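Local coordinates for protein probable transcriptional regulator (Rhodococcus jostii, PDB 3HIM) that probably binds regulatory DNA as a TetR-family transcription factor, built as an all-helical dimer, at residues R20-A25 with I42-M48; V97-T102 with I187-V192. One frame throughout, in Å; residues are numbered along the deposited sequence.

Interaction 1. Residues R20-A25 with I42-M48; sequences RIRAAA and IAASLDM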
loop_
_atom_site.group_PDB
_atom_site.type_symbol
_atom_site.label_atom_id
_atom_site.label_comp_id
_atom_site.label_asym_id
_atom_site.label_seq_id
_atom_site.Cartn_x
_atom_site.Cartn_y
_atom_site.Cartn_z
ATOM N N ARG B 20 -6.974 19.842 -16.067
ATOM C CA ARG B 20 -6.288 19.192 -17.190
ATOM C C ARG B 20 -4.778 19.064 -16.912
ATOM O O ARG B 20 -4.152 18.052 -17.256
ATOM C CB ARG B 20 -6.535 19.999 -18.483
ATOM C CG ARG B 20 -5.853 19.503 -19.746
ATOM C CD ARG B 20 -6.400 20.247 -20.971
ATOM N NE ARG B 20 -5.677 19.950 -22.211
ATOM C CZ ARG B 20 -4.577 20.590 -22.626
ATOM N NH1 ARG B 20 -4.036 21.571 -21.900
ATOM N NH2 ARG B 20 -3.997 20.243 -23.776
ATOM N N ILE B 21 -4.193 20.097 -16.328
ATOM C CA ILE B 21 -2.757 20.055 -15.982
ATOM C C ILE B 21 -2.498 18.975 -14.924
ATOM O O ILE B 21 -1.541 18.209 -15.045
ATOM C CB ILE B 21 -2.228 21.447 -15.545
ATOM C CG1 ILE B 21 -2.231 22.404 -16.753
ATOM C CG2 ILE B 21 -0.794 21.350 -14.894
ATOM C CD1 ILE B 21 -2.333 23.884 -16.376
ATOM N N ARG B 22 -3.382 18.899 -13.926
ATOM C CA ARG B 22 -3.264 17.902 -12.858
ATOM C C ARG B 22 -3.377 16.487 -13.405
ATOM O O ARG B 22 -2.547 15.634 -13.063
ATOM C CB ARG B 22 -4.305 18.123 -11.756
ATOM C CG ARG B 22 -4.185 19.441 -11.049
ATOM C CD ARG B 22 -4.898 19.415 -9.715
ATOM N NE ARG B 22 -6.336 19.188 -9.811
ATOM C CZ ARG B 22 -7.232 20.116 -10.166
ATOM N NH1 ARG B 22 -6.846 21.343 -10.513
ATOM N NH2 ARG B 22 -8.520 19.816 -10.187
ATOM N N ALA B 23 -4.380 16.240 -14.258
ATOM C CA ALA B 23 -4.512 14.919 -14.886
ATOM C C ALA B 23 -3.231 14.563 -15.652
ATOM O O ALA B 23 -2.689 13.459 -15.491
ATOM C CB ALA B 23 -5.737 14.850 -15.798
ATOM N N ALA B 24 -2.723 15.503 -16.455
ATOM C CA ALA B 24 -1.508 15.224 -17.228
ATOM C C ALA B 24 -0.313 15.012 -16.308
ATOM O O ALA B 24 0.526 14.142 -16.564
ATOM C CB ALA B 24 -1.212 16.341 -18.232
ATOM N N ALA B 25 -0.230 15.810 -15.246
ATOM C CA ALA B 25 0.872 15.668 -14.300
ATOM C C ALA B 25 0.834 14.287 -13.624
ATOM O O ALA B 25 1.877 13.688 -13.388
ATOM C CB ALA B 25 0.853 16.775 -13.261
ATOM N N ILE B 42 5.386 18.467 -18.544
ATOM C CA ILE B 42 3.914 18.454 -18.408
ATOM C C ILE B 42 3.173 19.388 -19.383
ATOM O O ILE B 42 2.263 18.948 -20.080
ATOM C CB ILE B 42 3.488 18.722 -16.938
ATOM C CG1 ILE B 42 4.131 17.673 -16.016
ATOM C CG2 ILE B 42 1.948 18.772 -16.803
ATOM C CD1 ILE B 42 4.004 17.974 -14.568
ATOM N N ALA B 43 3.565 20.664 -19.429
ATOM C CA ALA B 43 2.957 21.620 -20.355
ATOM C C ALA B 43 3.189 21.175 -21.788
ATOM O O ALA B 43 2.312 21.326 -22.642
ATOM C CB ALA B 43 3.489 23.026 -20.134
ATOM N N ALA B 44 4.352 20.582 -22.038
ATOM C CA ALA B 44 4.703 20.117 -23.375
ATOM C C ALA B 44 3.844 18.939 -23.779
ATOM O O ALA B 44 3.365 18.861 -24.906
ATOM C CB ALA B 44 6.185 19.749 -23.447
ATOM N N SER B 45 3.653 18.016 -22.849
ATOM C CA SER B 45 2.812 16.852 -23.070
ATOM C C SER B 45 1.350 17.250 -23.347
ATOM O O SER B 45 0.595 16.466 -23.909
ATOM C CB SER B 45 2.883 15.930 -21.852
ATOM O OG SER B 45 2.155 16.480 -20.771
ATOM N N LEU B 46 0.968 18.455 -22.924
ATOM C CA LEU B 46 -0.357 19.011 -23.199
ATOM C C LEU B 46 -0.322 19.981 -24.393
ATOM O O LEU B 46 -1.258 20.749 -24.608
ATOM C CB LEU B 46 -0.926 19.711 -21.960
ATOM C CG LEU B 46 -1.326 18.851 -20.754
ATOM C CD1 LEU B 46 -1.795 19.746 -19.627
ATOM C CD2 LEU B 46 -2.401 17.825 -21.108
ATOM N N ASP B 47 0.768 19.923 -25.159
ATOM C CA ASP B 47 0.977 20.771 -26.338
ATOM C C ASP B 47 0.924 22.258 -26.032
ATOM O O ASP B 47 0.433 23.041 -26.840
ATOM C CB ASP B 47 -0.031 20.434 -27.451
ATOM C CG ASP B 47 0.113 19.005 -27.960
ATOM O OD1 ASP B 47 1.218 18.655 -28.442
ATOM O OD2 ASP B 47 -0.880 18.238 -27.873
ATOM N N MET B 48 1.424 22.647 -24.871
ATOM C CA MET B 48 1.454 24.056 -24.503
ATOM C C MET B 48 2.884 24.576 -24.348
ATOM O O MET B 48 3.848 23.793 -24.302
ATOM C CB MET B 48 0.673 24.294 -23.212
ATOM C CG MET B 48 -0.799 23.929 -23.312
ATOM S SD MET B 48 -1.657 24.202 -21.763
ATOM C CE MET B 48 -0.668 23.221 -20.626
#
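Arg20 reaches over Leu46 and brings its guanidinium to the turn that follows helix 39-45, within the TetR-type DNA-binding domain. Helix 39-45 falls in the predicted helix-turn-helix motif, and helix 16-32 packs against it. The Arg20 chain is extended from CG to NE, with CG anti to the backbone N (chi1 178°), and it slides past Leu46 in the opposite direction. This lays one guanidinium face on the leucine, whose CD2 stands 3.8 Å above the plane, over the group's centre. At the end of the group, NH2 donates to Leu46 O at 2.9 Å, with that oxygen 16° out of the guanidinium plane. The accepting carbonyl belongs to a turn fixed by a Schellman motif, in which Met48 N bonds to Ala43 O and Asp47, with positive phi, is the C-prime residue.

Beneath the arginine, Leu46 CD2 presses on Ala24 CB at 3.4 Å, tighter than usual for two carbons. Ile21 meets Leu46 at about a right angle, CG1 to CD1 at 3.9 Å. Further along helix 16-32, Ala25 receives Ile42 of helix 39-45, Ile42 CD1 to Ala25 CB at 3.6 Å, and Ile42 CG2 lies by Ile21 O. Leu63 of helix 60-82 touches both Ala25 and Ile42, closing this end of the contact. Back at the guanidinium edge, in its plane, Arg20 NH1 makes a weak hydrogen bond to Met48 SD at 3.5 Å.

Interaction 2. Residues V97-T102 with I187-V192; sequences VTAYVT and IAARYV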
loop_
_atom_site.group_PDB
_atom_site.type_symbol
_atom_site.label_atom_id
_atom_site.label_comp_id
_atom_site.label_asym_id
_atom_site.label_seq_id
_atom_site.Cartn_x
_atom_site.Cartn_y
_atom_site.Cartn_z
ATOM N N VAL B 97 -16.786 1.162 3.740
ATOM C CA VAL B 97 -15.738 0.272 3.203
ATOM C C VAL B 97 -15.900 0.090 1.678
ATOM O O VAL B 97 -14.927 0.262 0.926
ATOM C CB VAL B 97 -15.646 -1.120 3.938
ATOM C CG1 VAL B 97 -14.670 -2.054 3.211
ATOM C CG2 VAL B 97 -15.187 -0.939 5.387
ATOM N N THR B 98 -17.119 -0.218 1.230
ATOM C CA THR B 98 -17.416 -0.254 -0.207
ATOM C C THR B 98 -16.941 1.015 -0.960
ATOM O O THR B 98 -16.190 0.911 -1.939
ATOM C CB THR B 98 -18.925 -0.455 -0.487
ATOM O OG1 THR B 98 -19.342 -1.670 0.134
ATOM C CG2 THR B 98 -19.212 -0.525 -2.008
ATOM N N ALA B 99 -17.393 2.186 -0.514
ATOM C CA ALA B 99 -16.976 3.468 -1.118
ATOM C C ALA B 99 -15.474 3.679 -1.031
ATOM O O ALA B 99 -14.842 4.142 -1.972
ATOM C CB ALA B 99 -17.698 4.633 -0.455
ATOM N N TYR B 100 -14.895 3.346 0.108
ATOM C CA TYR B 100 -13.464 3.534 0.291
ATOM C C TYR B 100 -12.648 2.673 -0.670
ATOM O O TYR B 100 -11.770 3.190 -1.370
ATOM C CB TYR B 100 -13.088 3.206 1.723
ATOM C CG TYR B 100 -11.677 3.568 2.120
ATOM C CD1 TYR B 100 -11.244 4.905 2.146
ATOM C CD2 TYR B 100 -10.798 2.579 2.548
ATOM C CE1 TYR B 100 -9.916 5.236 2.582
ATOM C CE2 TYR B 100 -9.509 2.875 2.952
ATOM C CZ TYR B 100 -9.072 4.199 2.975
ATOM O OH TYR B 100 -7.796 4.439 3.400
ATOM N N VAL B 101 -12.934 1.374 -0.715
ATOM C CA VAL B 101 -12.200 0.452 -1.604
ATOM C C VAL B 101 -12.414 0.811 -3.097
ATOM O O VAL B 101 -11.445 0.929 -3.871
ATOM C CB VAL B 101 -12.586 -1.004 -1.303
ATOM C CG1 VAL B 101 -12.072 -1.958 -2.386
ATOM C CG2 VAL B 101 -12.046 -1.420 0.094
ATOM N N THR B 102 -13.682 1.009 -3.487
ATOM C CA THR B 102 -14.031 1.436 -4.851
ATOM C C THR B 102 -13.261 2.695 -5.257
ATOM O O THR B 102 -12.708 2.746 -6.340
ATOM C CB THR B 102 -15.560 1.705 -4.977
ATOM O OG1 THR B 102 -16.259 0.526 -4.589
ATOM C CG2 THR B 102 -15.962 2.099 -6.403
ATOM N N ILE B 187 -13.787 -6.684 -5.295
ATOM C CA ILE B 187 -12.846 -6.499 -4.205
ATOM C C ILE B 187 -13.502 -5.814 -2.992
ATOM O O ILE B 187 -13.300 -6.239 -1.850
ATOM C CB ILE B 187 -11.498 -5.837 -4.646
ATOM C CG1 ILE B 187 -10.510 -5.796 -3.466
ATOM C CG2 ILE B 187 -11.726 -4.438 -5.208
ATOM C CD1 ILE B 187 -10.192 -7.154 -2.848
ATOM N N ALA B 188 -14.335 -4.808 -3.230
ATOM C CA ALA B 188 -14.993 -4.143 -2.115
ATOM C C ALA B 188 -15.849 -5.139 -1.334
ATOM O O ALA B 188 -15.840 -5.137 -0.096
ATOM C CB ALA B 188 -15.813 -2.959 -2.596
ATOM N N ALA B 189 -16.568 -6.006 -2.050
ATOM C CA ALA B 189 -17.457 -6.960 -1.398
ATOM C C ALA B 189 -16.656 -7.893 -0.506
ATOM O O ALA B 189 -17.047 -8.162 0.633
ATOM C CB ALA B 189 -18.270 -7.758 -2.431
ATOM N N ARG B 190 -15.533 -8.383 -1.025
ATOM C CA ARG B 190 -14.624 -9.221 -0.237
ATOM C C ARG B 190 -14.090 -8.517 1.013
ATOM O O ARG B 190 -14.014 -9.114 2.103
ATOM C CB ARG B 190 -13.467 -9.685 -1.108
ATOM C CG ARG B 190 -13.481 -11.149 -1.423
ATOM C CD ARG B 190 -14.561 -11.558 -2.373
ATOM N NE ARG B 190 -15.890 -11.658 -1.748
ATOM C CZ ARG B 190 -17.008 -11.618 -2.461
ATOM N NH1 ARG B 190 -16.918 -11.513 -3.782
ATOM N NH2 ARG B 190 -18.194 -11.678 -1.880
ATOM N N TYR B 191 -13.755 -7.240 0.863
ATOM C CA TYR B 191 -13.160 -6.479 1.947
ATOM C C TYR B 191 -14.215 -6.078 2.946
ATOM O O TYR B 191 -13.934 -5.966 4.139
ATOM C CB TYR B 191 -12.416 -5.265 1.408
ATOM C CG TYR B 191 -10.996 -5.569 0.997
ATOM C CD1 TYR B 191 -10.529 -6.889 0.882
ATOM C CD2 TYR B 191 -10.116 -4.535 0.701
ATOM C CE1 TYR B 191 -9.204 -7.150 0.511
ATOM C CE2 TYR B 191 -8.815 -4.779 0.320
ATOM C CZ TYR B 191 -8.350 -6.071 0.223
ATOM O OH TYR B 191 -7.021 -6.256 -0.155
ATOM N N VAL B 192 -15.438 -5.878 2.469
ATOM C CA VAL B 192 -16.558 -5.673 3.394
ATOM C C VAL B 192 -16.733 -6.874 4.345
ATOM O O VAL B 192 -16.859 -6.693 5.555
ATOM C CB VAL B 192 -17.870 -5.388 2.652
ATOM C CG1 VAL B 192 -19.052 -5.542 3.589
ATOM C CG2 VAL B 192 -17.832 -3.982 2.061
#
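Tyr191 turns its ring edge to Val101: the valine's CG2 lies near the ring plane, 3.7 Å from Tyr191 CD2, and the two side chains cross at about a right angle. One face of the ring carries Ile187 CD1 from the preceding turn, 3.5 Å above the plane and offset toward the rim. Ile187 holds CG1 anti to its backbone N (chi1 -175°), which sets CG2 between N and the carbonyl carbon and against Val101 CG1; a bend at chi2 then carries CD1 over the ring. Val101 CG1 also rests on the backbone of Ala188, 3.7 Å from Ala188 CA. With so small a residue facing helix 89-106, the local axes approach to 8.6 Å, at 135° between their directions. This is helix packing inside the TetR-type C-terminal domain; Tyr191 and Ile187 also touch Leu163 of the second subunit, so helix 184-198 takes part in the dimer interface. Toward the other end, Val192 CG2 packs on Val97 CG1 and comes 3.4 Å from Thr98 OG1, a hydroxyl hydrogen-bonded to Met94 O. Ala188 CB sits beside Thr98 O, which Thr102 N and Thr102 OG1 grip from opposite faces of the carbonyl plane, OG1 at 2.7 Å.

The two contacts lie on opposite sides of the chain's centre, their own centres about 32 Å apart, and share no helix. Interaction 1 belongs to the DNA-binding end and is only partly buried: an apolar floor next to helix 60-82, topped by an exposed arginine that bonds to a helix-ending turn. Interaction 2 is a buried helix pair of the C-terminal domain, where branched aliphatic side chains, an alanine and a tyrosine edge do the work and the hydroxyl bonds of Thr98 and Thr102 stay within their own helix. Helix 60-82 touches Ala25 and Ile42 at the first and, beside the second, Ala99 and Tyr100 on other sides of helix 89-106. The second subunit is met at interaction 2 but not at interaction 1.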